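Local atomic coordinates of enoyl-CoA hydratase/isomerase family protein (Pseudomonas syringae pv. tomato, PDB entry 3OT6), a protein that probably acts on acyl-CoA thioesters as a member of the enoyl-CoA hydratase/isomerase family, its exact reaction and substrate being unestablished. Residues 18-29 with 54-65; 108-119 with 140-151. All coordinates share one frame; numbering follows the deposited sequence.

Contact 1: 18-29 with 54-65; sequences TLTLNNGKVNAI and TGQPGILSGGYD
In the crotonase-like fold, two neighbouring parallel strands, 16-21 and 50-54, run side by side, and the loops that leave them stay paired as far as the start of helix 66-71; Leu-19, Thr-20 and Leu-21 meet Thr-54 in the strand part. Thr-54 N donates to Leu-19 O and Leu-21 N donates to Thr-54 O, the alternation expected of parallel strands. On the sheet face that carries Thr-20 and Thr-54 the two side chains point the same way, with Thr-20 OG1 3.8 Å from Thr-54 CG2, while the hydroxyl of Thr-54 is bound to Ala-100 O on the next strand.

Just beyond the strand ends, side-chain amides bridge the gap before backbone pairing resumes. Gln-56, at the first position of a type II turn, bends at chi2 (-53°) and folds its amide back over Asn-22, so that NE2 donates to Leu-21 O at 3.2 Å from above the carbonyl plane. Asn-27 lies nearly perpendicular to that amide and ties both loops: its ND2 reaches Leu-60 O at 3.0 Å, and its OD1 receives Asn-23 N at 2.9 Å. Both ends of the buried amide are therefore held.

Further on, Gly-62 N binds Val-26 O at 2.8 Å, and Ser-61 OG gives its proton to Asn-27 O while accepting Gly-63 N in an ST turn, so that two bonds hold the hydroxyl. Its CB-OG end also packs against Ile-29 CD1. Ile-29 pairs by its backbone with both sides of Tyr-64: its N binds Gly-63 O, and Asp-65 N binds its O. At the N-cap, one water joins Asp-65 OD2 to Asn-23 ND2, whose amide also donates to Ala-28 O at 2.7 Å.

Contact 2: 108-119 with 140-151; sequences KGAFLLLSADYR and HHAGIELARDRL
Apolar packing of Phe-111 and Leu-114 against Leu-146, Ala-147 and Leu-151 joins helix 108-113 and the residue just after it to helix 141-150 and Leu-151 at its end; the two helix axes come within 10.1 Å, their directions 41° apart. Phe-111 CD1 lies 3.7 Å from Leu-146 CD1, and the far end of the ring passes close over Gly-143, where the lack of a side chain lets it approach the helix backbone. Leu-114 reaches between Leu-146 and Leu-151, its CD1 3.5 Å from Ala-147 CA and its CD2 against Leu-151 CD2. The one aromatic pair is an offset edge-to-face stack: His-140 turns its edge to the face of Phe-111, the planes 89° apart.

Polar contacts gather around Arg-150. Bent at chi2 and chi3, it brings NH1 and NH2 end-on to Ala-116 O, at 2.9 and 2.8 Å, with the oxygen in the guanidinium plane. Its NH1 also lies over one face of the Arg-119 guanidinium, whose charge is probably offset by a salt bridge to Asp-178. Two waters complete the contact: one links Lys-108 NZ to His-140 NE2, the other donates to both Leu-114 O and Leu-146 O.

Around this core, helix 153-160 packs on Ala-147, helix 73-91 touches Lys-108 and Ser-115, helix 202-230 touches His-141, Glu-145 and Asp-149, and Arg-119 lies on strand 118-122.

In the fold
Along the chain, both segments of contact 1 precede those of contact 2, and their centres lie about 16 Å apart within the same crotonase-like fold. Both reach the six-stranded sheet: contact 1 through adjacent strands 16-21 and 50-54, contact 2 through strand 118-122, two places further across, beyond 97-100. They meet directly where helix 108-113 packs against segment 54-65, with Leu-60 against Gly-109 and Leu-113, Ser-61 against Gly-109, and Tyr-64 beside Lys-108. Helix 108-113 thus lies between the loops that follow strands 16-21 and 50-54 and helix 141-150. Methylpentanediol, probably from crystallisation, is bound near Tyr-64 and near His-140; such molecules often mark pockets.

Contact 1: 18-29 with 54-65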
loop_
_atom_site.group_PDB
_atom_site.type_symbol
_atom_site.label_atom_id
_atom_site.label_comp_id
_atom_site.label_asym_id
_atom_site.label_seq_id
_atom_site.Cartn_x
_atom_site.Cartn_y
_atom_site.Cartn_z
ATOM N N THR A 18 7.729 2.582 12.449
ATOM C CA THR A 18 6.479 3.168 12.019
ATOM C C THR A 18 6.809 4.211 10.974
ATOM O O THR A 18 7.598 5.132 11.254
ATOM C CB THR A 18 5.715 3.806 13.159
ATOM O OG1 THR A 18 5.435 2.828 14.163
ATOM C CG2 THR A 18 4.386 4.323 12.664
ATOM N N LEU A 19 6.240 4.028 9.762
ATOM C CA LEU A 19 6.295 5.000 8.633
ATOM C C LEU A 19 4.958 5.697 8.556
ATOM O O LEU A 19 3.911 5.065 8.292
ATOM C CB LEU A 19 6.653 4.296 7.336
ATOM C CG LEU A 19 8.164 3.921 7.162
ATOM C CD1 LEU A 19 8.747 3.067 8.299
ATOM C CD2 LEU A 19 8.455 3.265 5.864
ATOM N N THR A 20 4.951 6.986 8.897
ATOM C CA THR A 20 3.683 7.709 8.985
ATOM C C THR A 20 3.595 8.623 7.790
ATOM O O THR A 20 4.466 9.487 7.622
ATOM C CB THR A 20 3.554 8.524 10.242
ATOM O OG1 THR A 20 3.687 7.656 11.378
ATOM C CG2 THR A 20 2.179 9.161 10.288
ATOM N N LEU A 21 2.639 8.373 6.897
ATOM C CA LEU A 21 2.489 9.252 5.771
ATOM C C LEU A 21 1.706 10.434 6.266
ATOM O O LEU A 21 0.726 10.274 7.001
ATOM C CB LEU A 21 1.723 8.551 4.658
ATOM C CG LEU A 21 1.317 9.339 3.407
ATOM C CD1 LEU A 21 2.479 10.078 2.675
ATOM C CD2 LEU A 21 0.520 8.436 2.464
ATOM N N ASN A 22 2.147 11.622 5.885
ATOM C CA ASN A 22 1.451 12.845 6.246
ATOM C C ASN A 22 1.616 13.945 5.161
ATOM O O ASN A 22 2.560 14.760 5.194
ATOM C CB ASN A 22 1.951 13.292 7.617
ATOM C CG ASN A 22 1.330 14.584 8.072
ATOM O OD1 ASN A 22 0.313 15.036 7.535
ATOM N ND2 ASN A 22 1.955 15.202 9.048
ATOM N N ASN A 23 0.711 13.935 4.188
ATOM C CA ASN A 23 0.794 14.823 3.045
ATOM C C ASN A 23 -0.549 15.548 2.785
ATOM O O ASN A 23 -1.464 14.978 2.186
ATOM C CB ASN A 23 1.194 14.017 1.811
ATOM C CG ASN A 23 1.322 14.890 0.564
ATOM O OD1 ASN A 23 1.731 16.041 0.665
ATOM N ND2 ASN A 23 0.983 14.350 -0.614
ATOM N N GLY A 24 -0.686 16.786 3.237
ATOM C CA GLY A 24 -1.925 17.523 3.032
ATOM C C GLY A 24 -3.197 16.833 3.528
ATOM O O GLY A 24 -3.166 16.009 4.411
ATOM N N LYS A 25 -4.329 17.156 2.914
ATOM C CA LYS A 25 -5.655 16.745 3.405
ATOM C C LYS A 25 -5.939 15.237 3.256
ATOM O O LYS A 25 -6.587 14.654 4.113
ATOM C CB LYS A 25 -6.727 17.580 2.653
ATOM C CG LYS A 25 -8.046 17.923 3.413
ATOM C CD LYS A 25 -7.995 19.348 4.108
ATOM C CE LYS A 25 -8.689 19.268 5.524
ATOM N NZ LYS A 25 -8.815 20.567 6.232
ATOM N N VAL A 26 -5.468 14.604 2.181
ATOM C CA VAL A 26 -5.894 13.220 1.866
ATOM C C VAL A 26 -4.730 12.224 1.660
ATOM O O VAL A 26 -4.918 11.125 1.059
ATOM C CB VAL A 26 -6.796 13.195 0.581
ATOM C CG1 VAL A 26 -8.193 13.836 0.867
ATOM C CG2 VAL A 26 -6.092 13.865 -0.615
ATOM N N ASN A 27 -3.534 12.623 2.121
ATOM C CA ASN A 27 -2.324 11.862 1.915
ATOM C C ASN A 27 -2.107 11.458 0.446
ATOM O O ASN A 27 -1.780 10.309 0.155
ATOM C CB ASN A 27 -2.314 10.621 2.810
ATOM C CG ASN A 27 -1.959 10.928 4.272
ATOM O OD1 ASN A 27 -1.309 11.915 4.572
ATOM N ND2 ASN A 27 -2.317 10.016 5.177
ATOM N N ALA A 28 -2.260 12.379 -0.492
ATOM C CA ALA A 28 -2.004 12.023 -1.879
ATOM C C ALA A 28 -0.598 11.434 -2.041
ATOM O O ALA A 28 0.331 11.806 -1.326
ATOM C CB ALA A 28 -2.210 13.236 -2.799
ATOM N N ILE A 29 -0.439 10.515 -2.983
ATOM C CA ILE A 29 0.817 9.919 -3.295
ATOM C C ILE A 29 1.401 10.787 -4.402
ATOM O O ILE A 29 0.978 10.727 -5.554
ATOM C CB ILE A 29 0.646 8.435 -3.734
ATOM C CG1 ILE A 29 -0.204 7.649 -2.729
ATOM C CG2 ILE A 29 2.000 7.743 -3.951
ATOM C CD1 ILE A 29 0.284 7.695 -1.243
ATOM N N THR A 54 1.421 3.655 8.103
ATOM C CA THR A 54 0.125 4.195 8.525
ATOM C C THR A 54 -0.050 5.619 7.971
ATOM O O THR A 54 0.869 6.185 7.387
ATOM C CB THR A 54 -0.048 4.134 10.118
ATOM O OG1 THR A 54 -1.448 4.265 10.453
ATOM C CG2 THR A 54 0.754 5.242 10.852
ATOM N N GLY A 55 -1.220 6.203 8.129
ATOM C CA GLY A 55 -1.452 7.537 7.605
ATOM C C GLY A 55 -1.814 8.531 8.704
ATOM O O GLY A 55 -1.215 8.523 9.778
ATOM N N GLN A 56 -2.795 9.388 8.441
ATOM C CA GLN A 56 -3.288 10.334 9.432
ATOM C C GLN A 56 -4.645 9.869 9.941
ATOM O O GLN A 56 -5.265 8.956 9.368
ATOM C CB GLN A 56 -3.353 11.742 8.811
ATOM C CG GLN A 56 -1.951 12.370 8.595
ATOM C CD GLN A 56 -1.126 12.337 9.886
ATOM O OE1 GLN A 56 -1.551 12.867 10.920
ATOM N NE2 GLN A 56 0.030 11.684 9.844
ATOM N N PRO A 57 -5.129 10.452 11.033
ATOM C CA PRO A 57 -6.443 9.933 11.461
ATOM C C PRO A 57 -7.483 10.061 10.355
ATOM O O PRO A 57 -7.505 11.066 9.653
ATOM C CB PRO A 57 -6.811 10.843 12.638
ATOM C CG PRO A 57 -5.451 11.222 13.216
ATOM C CD PRO A 57 -4.603 11.475 11.964
ATOM N N GLY A 58 -8.287 9.007 10.201
ATOM C CA GLY A 58 -9.344 8.947 9.244
ATOM C C GLY A 58 -8.890 8.679 7.825
ATOM O O GLY A 58 -9.729 8.525 6.943
ATOM N N ILE A 59 -7.581 8.641 7.559
ATOM C CA ILE A 59 -7.127 8.417 6.184
ATOM C C ILE A 59 -5.725 7.747 6.020
ATOM O O ILE A 59 -4.696 8.295 6.490
ATOM C CB ILE A 59 -7.192 9.720 5.357
ATOM C CG1 ILE A 59 -6.820 9.460 3.920
ATOM C CG2 ILE A 59 -6.279 10.781 5.940
ATOM C CD1 ILE A 59 -7.951 9.689 2.980
ATOM N N LEU A 60 -5.691 6.606 5.306
ATOM C CA LEU A 60 -4.432 6.035 4.806
ATOM C C LEU A 60 -3.907 6.853 3.624
ATOM O O LEU A 60 -2.797 7.480 3.704
ATOM C CB LEU A 60 -4.552 4.550 4.448
ATOM C CG LEU A 60 -3.254 3.956 3.830
ATOM C CD1 LEU A 60 -2.081 4.156 4.789
ATOM C CD2 LEU A 60 -3.423 2.441 3.434
ATOM N N SER A 61 -4.686 6.882 2.539
ATOM C CA SER A 61 -4.345 7.718 1.399
ATOM C C SER A 61 -5.488 7.676 0.412
ATOM O O SER A 61 -6.104 6.630 0.239
ATOM C CB SER A 61 -3.069 7.261 0.727
ATOM O OG SER A 61 -2.886 7.942 -0.475
ATOM N N GLY A 62 -5.776 8.819 -0.223
ATOM C CA GLY A 62 -6.858 8.931 -1.199
ATOM C C GLY A 62 -6.304 8.634 -2.582
ATOM O O GLY A 62 -7.018 8.746 -3.562
ATOM N N GLY A 63 -5.020 8.272 -2.678
ATOM C CA GLY A 63 -4.462 7.861 -3.960
ATOM C C GLY A 63 -3.428 8.831 -4.510
ATOM O O GLY A 63 -3.011 9.736 -3.789
ATOM N N TYR A 64 -3.073 8.649 -5.787
ATOM C CA TYR A 64 -2.056 9.437 -6.456
ATOM C C TYR A 64 -2.486 10.873 -6.467
ATOM O O TYR A 64 -3.702 11.175 -6.501
ATOM C CB TYR A 64 -1.900 8.971 -7.889
ATOM C CG TYR A 64 -1.044 7.741 -8.105
ATOM C CD1 TYR A 64 0.266 7.703 -7.651
ATOM C CD2 TYR A 64 -1.536 6.620 -8.790
ATOM C CE1 TYR A 64 1.085 6.587 -7.856
ATOM C CE2 TYR A 64 -0.739 5.489 -8.995
ATOM C CZ TYR A 64 0.597 5.509 -8.534
ATOM O OH TYR A 64 1.435 4.419 -8.677
ATOM N N ASP A 65 -1.487 11.762 -6.368
ATOM C CA ASP A 65 -1.700 13.210 -6.491
ATOM C C ASP A 65 -2.254 13.525 -7.884
ATOM O O ASP A 65 -1.561 13.340 -8.900
ATOM C CB ASP A 65 -0.366 13.937 -6.329
ATOM C CG ASP A 65 -0.542 15.437 -6.105
ATOM O OD1 ASP A 65 -1.516 16.041 -6.591
ATOM O OD2 ASP A 65 0.300 16.025 -5.418
HETATM O O HOH W 1 0.675 15.945 -2.934
#

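Contact 2: 108-119 with 140-151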
loop_
_atom_site.group_PDB
_atom_site.type_symbol
_atom_site.label_atom_id
_atom_site.label_comp_id
_atom_site.label_asym_id
_atom_site.label_seq_id
_atom_site.Cartn_x
_atom_site.Cartn_y
_atom_site.Cartn_z
ATOM N N LYS A 108 -4.591 4.259 -5.384
ATOM C CA LYS A 108 -3.225 3.902 -4.943
ATOM C C LYS A 108 -3.197 3.730 -3.420
ATOM O O LYS A 108 -2.510 2.842 -2.913
ATOM C CB LYS A 108 -2.145 4.905 -5.420
ATOM C CG LYS A 108 -0.676 4.489 -5.124
ATOM C CD LYS A 108 -0.215 3.291 -6.024
ATOM C CE LYS A 108 1.138 2.590 -5.589
ATOM N NZ LYS A 108 1.232 1.267 -6.447
ATOM N N GLY A 109 -3.950 4.519 -2.680
ATOM C CA GLY A 109 -3.965 4.275 -1.243
ATOM C C GLY A 109 -4.446 2.846 -0.934
ATOM O O GLY A 109 -3.976 2.201 0.009
ATOM N N ALA A 110 -5.406 2.332 -1.689
ATOM C CA ALA A 110 -5.795 0.955 -1.426
ATOM C C ALA A 110 -4.757 -0.046 -2.023
ATOM O O ALA A 110 -4.653 -1.185 -1.531
ATOM C CB ALA A 110 -7.232 0.649 -1.908
ATOM N N PHE A 111 -4.020 0.351 -3.067
ATOM C CA PHE A 111 -2.911 -0.465 -3.505
ATOM C C PHE A 111 -1.826 -0.668 -2.464
ATOM O O PHE A 111 -1.123 -1.678 -2.477
ATOM C CB PHE A 111 -2.348 -0.002 -4.819
ATOM C CG PHE A 111 -3.246 -0.356 -5.976
ATOM C CD1 PHE A 111 -3.604 -1.698 -6.215
ATOM C CD2 PHE A 111 -3.766 0.621 -6.802
ATOM C CE1 PHE A 111 -4.465 -2.044 -7.312
ATOM C CE2 PHE A 111 -4.608 0.303 -7.850
ATOM C CZ PHE A 111 -4.978 -1.021 -8.115
ATOM N N LEU A 112 -1.687 0.261 -1.538
ATOM C CA LEU A 112 -0.673 0.076 -0.522
ATOM C C LEU A 112 -1.030 -1.134 0.327
ATOM O O LEU A 112 -0.106 -1.850 0.737
ATOM C CB LEU A 112 -0.505 1.293 0.385
ATOM C CG LEU A 112 -0.070 2.592 -0.254
ATOM C CD1 LEU A 112 0.027 3.660 0.894
ATOM C CD2 LEU A 112 1.235 2.379 -0.915
ATOM N N LEU A 113 -2.327 -1.349 0.615
ATOM C CA LEU A 113 -2.781 -2.535 1.390
ATOM C C LEU A 113 -2.567 -3.893 0.666
ATOM O O LEU A 113 -2.492 -4.971 1.309
ATOM C CB LEU A 113 -4.252 -2.409 1.812
ATOM C CG LEU A 113 -4.713 -1.143 2.574
ATOM C CD1 LEU A 113 -6.211 -0.920 2.319
ATOM C CD2 LEU A 113 -4.379 -1.310 4.063
ATOM N N LEU A 114 -2.521 -3.834 -0.659
ATOM C CA LEU A 114 -2.291 -4.972 -1.491
ATOM C C LEU A 114 -0.778 -5.230 -1.684
ATOM O O LEU A 114 -0.393 -6.154 -2.404
ATOM C CB LEU A 114 -3.012 -4.770 -2.839
ATOM C CG LEU A 114 -4.549 -4.604 -2.724
ATOM C CD1 LEU A 114 -5.274 -4.742 -4.070
ATOM C CD2 LEU A 114 -5.185 -5.568 -1.716
ATOM N N SER A 115 0.074 -4.453 -1.012
ATOM C CA SER A 115 1.500 -4.535 -1.244
ATOM C C SER A 115 2.246 -4.981 0.031
ATOM O O SER A 115 3.439 -4.841 0.110
ATOM C CB SER A 115 2.008 -3.147 -1.618
ATOM O OG SER A 115 1.414 -2.730 -2.823
ATOM N N ALA A 116 1.555 -5.489 1.030
ATOM C CA ALA A 116 2.112 -5.605 2.360
ATOM C C ALA A 116 1.930 -7.060 2.825
ATOM O O ALA A 116 1.250 -7.886 2.161
ATOM C CB ALA A 116 1.335 -4.653 3.316
ATOM N N ASP A 117 2.436 -7.334 4.022
ATOM C CA ASP A 117 2.409 -8.685 4.576
ATOM C C ASP A 117 1.227 -8.962 5.484
ATOM O O ASP A 117 0.815 -10.107 5.594
ATOM C CB ASP A 117 3.727 -8.971 5.229
ATOM C CG ASP A 117 4.829 -8.982 4.197
ATOM O OD1 ASP A 117 4.738 -9.891 3.297
ATOM O OD2 ASP A 117 5.706 -8.060 4.239
ATOM N N TYR A 118 0.696 -7.901 6.096
ATOM C CA TYR A 118 -0.396 -7.972 7.029
ATOM C C TYR A 118 -1.090 -6.586 6.957
ATOM O O TYR A 118 -0.395 -5.522 6.906
ATOM C CB TYR A 118 0.109 -8.251 8.503
ATOM C CG TYR A 118 -1.051 -8.733 9.353
ATOM C CD1 TYR A 118 -1.318 -10.096 9.466
ATOM C CD2 TYR A 118 -1.949 -7.839 9.919
ATOM C CE1 TYR A 118 -2.428 -10.574 10.167
ATOM C CE2 TYR A 118 -3.106 -8.303 10.653
ATOM C CZ TYR A 118 -3.329 -9.672 10.750
ATOM O OH TYR A 118 -4.420 -10.201 11.397
ATOM N N ARG A 119 -2.425 -6.557 7.001
ATOM C CA ARG A 119 -3.143 -5.272 6.849
ATOM C C ARG A 119 -4.183 -5.137 7.899
ATOM O O ARG A 119 -4.979 -6.026 8.074
ATOM C CB ARG A 119 -3.819 -5.166 5.472
ATOM C CG ARG A 119 -2.854 -5.018 4.285
ATOM C CD ARG A 119 -2.342 -6.344 3.725
ATOM N NE ARG A 119 -3.360 -7.398 3.835
ATOM C CZ ARG A 119 -4.286 -7.662 2.899
ATOM N NH1 ARG A 119 -4.284 -7.003 1.725
ATOM N NH2 ARG A 119 -5.212 -8.607 3.135
ATOM N N HIS A 140 -4.430 0.448 -14.844
ATOM C CA HIS A 140 -3.146 0.026 -15.344
ATOM C C HIS A 140 -2.859 -1.438 -15.006
ATOM O O HIS A 140 -3.418 -1.996 -14.060
ATOM C CB HIS A 140 -2.045 0.965 -14.809
ATOM C CG HIS A 140 -1.975 1.081 -13.306
ATOM N ND1 HIS A 140 -3.083 1.240 -12.502
ATOM C CD2 HIS A 140 -0.910 1.121 -12.470
ATOM C CE1 HIS A 140 -2.709 1.374 -11.242
ATOM N NE2 HIS A 140 -1.392 1.291 -11.195
ATOM N N HIS A 141 -1.998 -2.077 -15.788
ATOM C CA HIS A 141 -1.612 -3.447 -15.513
ATOM C C HIS A 141 -1.113 -3.687 -14.078
ATOM O O HIS A 141 -1.570 -4.614 -13.415
ATOM C CB HIS A 141 -0.625 -3.963 -16.547
ATOM C CG HIS A 141 -1.238 -4.249 -17.872
ATOM N ND1 HIS A 141 -2.152 -5.267 -18.067
ATOM C CD2 HIS A 141 -1.089 -3.644 -19.076
ATOM C CE1 HIS A 141 -2.510 -5.297 -19.342
ATOM N NE2 HIS A 141 -1.878 -4.326 -19.974
ATOM N N ALA A 142 -0.217 -2.858 -13.581
ATOM C CA ALA A 142 0.283 -3.033 -12.235
ATOM C C ALA A 142 -0.852 -3.143 -11.213
ATOM O O ALA A 142 -0.834 -4.041 -10.365
ATOM C CB ALA A 142 1.237 -1.903 -11.868
ATOM N N GLY A 143 -1.848 -2.251 -11.282
ATOM C CA GLY A 143 -2.906 -2.249 -10.301
ATOM C C GLY A 143 -3.781 -3.484 -10.484
ATOM O O GLY A 143 -4.231 -4.135 -9.510
ATOM N N ILE A 144 -4.066 -3.829 -11.727
ATOM C CA ILE A 144 -4.902 -4.993 -11.973
ATOM C C ILE A 144 -4.230 -6.170 -11.292
ATOM O O ILE A 144 -4.877 -6.929 -10.565
ATOM C CB ILE A 144 -5.011 -5.278 -13.464
ATOM C CG1 ILE A 144 -5.936 -4.219 -14.141
ATOM C CG2 ILE A 144 -5.411 -6.723 -13.667
ATOM C CD1 ILE A 144 -5.849 -4.177 -15.668
ATOM N N GLU A 145 -2.917 -6.273 -11.514
ATOM C CA GLU A 145 -2.135 -7.417 -11.070
ATOM C C GLU A 145 -1.915 -7.458 -9.535
ATOM O O GLU A 145 -1.966 -8.549 -8.928
ATOM C CB GLU A 145 -0.821 -7.533 -11.868
ATOM C CG GLU A 145 -1.004 -7.925 -13.394
ATOM C CD GLU A 145 -2.007 -9.076 -13.632
ATOM O OE1 GLU A 145 -2.078 -9.997 -12.797
ATOM O OE2 GLU A 145 -2.765 -9.054 -14.660
ATOM N N LEU A 146 -1.767 -6.293 -8.898
ATOM C CA LEU A 146 -1.769 -6.249 -7.435
ATOM C C LEU A 146 -3.106 -6.680 -6.901
ATOM O O LEU A 146 -3.185 -7.356 -5.891
ATOM C CB LEU A 146 -1.483 -4.846 -6.927
ATOM C CG LEU A 146 -0.075 -4.241 -7.176
ATOM C CD1 LEU A 146 -0.081 -2.739 -6.838
ATOM C CD2 LEU A 146 0.933 -4.922 -6.341
ATOM N N ALA A 147 -4.191 -6.299 -7.560
ATOM C CA ALA A 147 -5.521 -6.648 -7.039
ATOM C C ALA A 147 -5.804 -8.119 -7.278
ATOM O O ALA A 147 -6.311 -8.825 -6.408
ATOM C CB ALA A 147 -6.558 -5.803 -7.633
ATOM N N ARG A 148 -5.360 -8.611 -8.423
ATOM C CA ARG A 148 -5.637 -9.981 -8.787
ATOM C C ARG A 148 -5.032 -10.919 -7.789
ATOM O O ARG A 148 -5.606 -11.952 -7.475
ATOM C CB ARG A 148 -5.113 -10.296 -10.187
ATOM C CG ARG A 148 -5.733 -11.606 -10.723
ATOM C CD ARG A 148 -5.077 -12.156 -12.004
ATOM N NE ARG A 148 -4.873 -11.161 -13.071
ATOM C CZ ARG A 148 -5.813 -10.853 -13.963
ATOM N NH1 ARG A 148 -7.043 -11.487 -13.924
ATOM N NH2 ARG A 148 -5.511 -9.918 -14.889
ATOM N N ASP A 149 -3.862 -10.560 -7.290
ATOM C CA ASP A 149 -3.090 -11.479 -6.523
ATOM C C ASP A 149 -3.591 -11.536 -5.112
ATOM O O ASP A 149 -3.373 -12.554 -4.468
ATOM C CB ASP A 149 -1.573 -11.108 -6.537
ATOM C CG ASP A 149 -0.695 -12.272 -6.049
ATOM O OD1 ASP A 149 -0.695 -13.325 -6.751
ATOM O OD2 ASP A 149 -0.081 -12.177 -4.952
ATOM N N ARG A 150 -4.237 -10.476 -4.610
ATOM C CA ARG A 150 -4.642 -10.444 -3.196
ATOM C C ARG A 150 -6.167 -10.529 -2.932
ATOM O O ARG A 150 -6.594 -10.949 -1.840
ATOM C CB ARG A 150 -4.122 -9.158 -2.473
ATOM C CG ARG A 150 -4.233 -9.242 -0.890
ATOM C CD ARG A 150 -3.226 -10.295 -0.257
ATOM N NE ARG A 150 -1.887 -9.825 -0.576
ATOM C CZ ARG A 150 -1.073 -9.180 0.257
ATOM N NH1 ARG A 150 -1.379 -8.986 1.533
ATOM N NH2 ARG A 150 0.077 -8.743 -0.200
ATOM N N LEU A 151 -6.972 -10.030 -3.865
ATOM C CA LEU A 151 -8.390 -9.881 -3.608
ATOM C C LEU A 151 -9.129 -11.204 -3.829
ATOM O O LEU A 151 -8.732 -12.011 -4.689
ATOM C CB LEU A 151 -8.978 -8.799 -4.496
ATOM C CG LEU A 151 -8.456 -7.402 -4.150
ATOM C CD1 LEU A 151 -9.217 -6.405 -4.985
ATOM C CD2 LEU A 151 -8.478 -6.989 -2.610
HETATM O O HOH W 2 0.561 2.099 -9.444
HETATM O O HOH W 3 -1.064 -7.906 -4.259
#